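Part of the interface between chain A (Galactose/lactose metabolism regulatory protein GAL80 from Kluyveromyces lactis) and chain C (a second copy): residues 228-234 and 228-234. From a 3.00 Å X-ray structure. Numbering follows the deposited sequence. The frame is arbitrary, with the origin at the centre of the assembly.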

# COMPACT_ATOMS: atom_id res chain seq x y z
N GLN A 228 -2.75 16.98 -2.29
CA GLN A 228 -3.20 17.69 -3.48
C GLN A 228 -4.45 17.02 -3.97
O GLN A 228 -5.54 17.62 -3.88
CB GLN A 228 -2.19 17.50 -4.58
CG GLN A 228 -2.75 17.86 -5.93
CD GLN A 228 -1.69 17.68 -7.03
OE1 GLN A 228 -1.40 16.58 -7.47
NE2 GLN A 228 -1.06 18.80 -7.40
N LYS A 229 -4.34 15.78 -4.43
CA LYS A 229 -5.54 15.03 -4.80
C LYS A 229 -5.47 13.67 -4.09
O LYS A 229 -4.41 13.28 -3.60
CB LYS A 229 -5.73 14.87 -6.30
CG LYS A 229 -4.67 13.99 -6.87
CD LYS A 229 -4.78 13.90 -8.35
CE LYS A 229 -4.24 12.52 -8.83
NZ LYS A 229 -4.42 12.06 -10.21
N ILE A 230 -6.64 12.93 -4.00
CA ILE A 230 -6.55 11.67 -3.28
C ILE A 230 -7.67 10.72 -3.70
O ILE A 230 -8.69 11.05 -4.28
CB ILE A 230 -6.61 11.92 -1.76
CG1 ILE A 230 -7.94 12.58 -1.38
CG2 ILE A 230 -5.43 12.77 -1.31
CD1 ILE A 230 -8.17 12.66 0.11
N ASN A 231 -7.48 9.38 -3.37
CA ASN A 231 -8.60 8.47 -3.57
C ASN A 231 -8.84 7.54 -2.37
O ASN A 231 -7.90 7.09 -1.71
CB ASN A 231 -8.45 7.66 -4.83
CG ASN A 231 -9.48 6.58 -4.96
OD1 ASN A 231 -10.48 6.78 -5.64
ND2 ASN A 231 -9.22 5.43 -4.36
N ALA A 232 -10.09 7.23 -2.10
CA ALA A 232 -10.37 6.36 -0.99
C ALA A 232 -11.54 5.39 -1.22
O ALA A 232 -12.46 5.67 -2.00
CB ALA A 232 -10.48 7.24 0.29
N MET A 233 -11.39 4.22 -0.63
CA MET A 233 -12.32 3.12 -0.74
C MET A 233 -12.57 2.48 0.63
O MET A 233 -11.64 2.08 1.33
CB MET A 233 -11.68 2.11 -1.70
CG MET A 233 -11.66 2.55 -3.12
SD MET A 233 -11.02 1.19 -4.09
CE MET A 233 -11.07 2.07 -5.73
N ILE A 234 -13.83 2.35 1.04
CA ILE A 234 -14.05 1.78 2.38
C ILE A 234 -14.83 0.49 2.50
O ILE A 234 -16.00 0.40 2.09
CB ILE A 234 -14.55 2.76 3.42
CG1 ILE A 234 -13.59 3.95 3.52
CG2 ILE A 234 -14.72 2.05 4.74
CD1 ILE A 234 -14.34 5.31 3.50
N GLN C 228 -13.26 -5.96 -9.02
CA GLN C 228 -14.61 -5.47 -9.12
C GLN C 228 -14.44 -4.00 -9.60
O GLN C 228 -14.61 -3.66 -10.79
CB GLN C 228 -15.32 -5.60 -7.76
CG GLN C 228 -16.59 -4.71 -7.65
CD GLN C 228 -17.31 -4.60 -6.31
OE1 GLN C 228 -16.91 -3.85 -5.43
NE2 GLN C 228 -18.42 -5.32 -6.18
N LYS C 229 -14.02 -3.15 -8.69
CA LYS C 229 -13.81 -1.75 -9.02
C LYS C 229 -12.32 -1.50 -8.69
O LYS C 229 -11.71 -2.35 -8.02
CB LYS C 229 -14.76 -0.89 -8.17
CG LYS C 229 -14.78 -1.06 -6.66
CD LYS C 229 -15.75 -0.06 -6.04
CE LYS C 229 -15.33 0.19 -4.57
NZ LYS C 229 -15.94 1.41 -3.93
N ILE C 230 -11.76 -0.38 -9.15
CA ILE C 230 -10.37 -0.06 -8.88
C ILE C 230 -10.01 1.40 -9.13
O ILE C 230 -10.70 2.14 -9.83
CB ILE C 230 -9.44 -0.88 -9.86
CG1 ILE C 230 -9.65 -0.41 -11.29
CG2 ILE C 230 -9.66 -2.41 -9.89
CD1 ILE C 230 -8.42 0.16 -11.95
N ASN C 231 -8.88 1.84 -8.60
CA ASN C 231 -8.47 3.21 -8.85
C ASN C 231 -6.98 3.28 -9.12
O ASN C 231 -6.21 2.55 -8.52
CB ASN C 231 -8.76 4.15 -7.68
CG ASN C 231 -8.20 5.51 -7.93
OD1 ASN C 231 -8.78 6.31 -8.67
ND2 ASN C 231 -6.99 5.76 -7.42
N ALA C 232 -6.57 4.17 -10.02
CA ALA C 232 -5.18 4.31 -10.35
C ALA C 232 -4.72 5.75 -10.60
O ALA C 232 -5.48 6.63 -11.04
CB ALA C 232 -4.84 3.36 -11.48
N MET C 233 -3.46 5.95 -10.27
CA MET C 233 -2.85 7.26 -10.41
C MET C 233 -1.41 7.18 -10.93
O MET C 233 -0.55 6.68 -10.19
CB MET C 233 -2.84 7.87 -9.01
CG MET C 233 -4.14 8.31 -8.40
SD MET C 233 -4.03 8.95 -6.67
CE MET C 233 -5.44 10.16 -6.59
N ILE C 234 -1.11 7.72 -12.12
CA ILE C 234 0.25 7.58 -12.66
C ILE C 234 1.23 8.78 -12.67
O ILE C 234 0.99 9.82 -13.31
CB ILE C 234 0.26 6.79 -13.98
CG1 ILE C 234 -0.44 5.46 -13.80
CG2 ILE C 234 1.69 6.61 -14.49
CD1 ILE C 234 -0.34 4.51 -15.00

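When two copies of a protein present the same β-strand to one another, the strands may join edge to edge through backbone hydrogen bonds or lie face to face and meet through their side chains. The GAL80 pair follows the second plan. Residues 230-234 of each chain run nearly antiparallel, at 161° between their N-to-C directions, and the strand axes come no nearer than 8.5 Å. That is too far for main-chain pairing, and no backbone hydrogen bond links the two stretches. The register centres on Asn A231 and Asn C231, whose CA atoms lie 7.5 Å apart.

Strand alternation decides what fills the gap. Asn A231, Met A233 and their counterparts Asn C231 and Met C233 send their CA-to-CB bonds toward the partner, as do Lys A229 and Lys C229, while Ile A230, Ala A232 and Ile A234, like Ile C230, Ala C232 and Ile C234, point theirs away. Of the 360 Å² buried between the stretches, the two methionines account for the largest shares, 82 Å² for Met C233 and 75 Å² for Met A233.

Each methionine has chi1 near -70° (m) and chi2 and chi3 in the t range, an extended form that carries its terminal methyl across to the other chain's backbone. The CE of Met A233 lies 3.6 Å from the C of Ile C230 and also 3.6 Å from the N of Asn C231, so it rests on the peptide unit joining those residues, and it approaches the CB of Asn C231 at 3.7 Å. Met C233 repeats the arrangement, its CE standing 3.7 Å from the C of Ile A230 and 3.9 Å from the N of Asn A231. Thus Ile A230 and Ile C230, although their side chains turn away, still contribute through their main chains.

The lysines extend this apolar packing with their aliphatic portions. The CE of Lys A229 comes within 3.5 Å of the CE of Met C233; the matching approach, from the SD of Met A233 to the CE of Lys C229, is looser at 4.5 Å. The two-fold likeness is therefore close but not exact. The amine of Lys A229 is hydrogen-bonded elsewhere in the structure.

Between the methionine contacts, the asparagines meet across the centre, with the CG of Asn A231 and the CG of Asn C231 3.4 Å apart. The amide of Asn A231 is satisfied elsewhere. The example illustrates a general principle: a long, unbranched methionine can bridge strands too far apart for backbone pairing, making van der Waals contact with the opposing main chain.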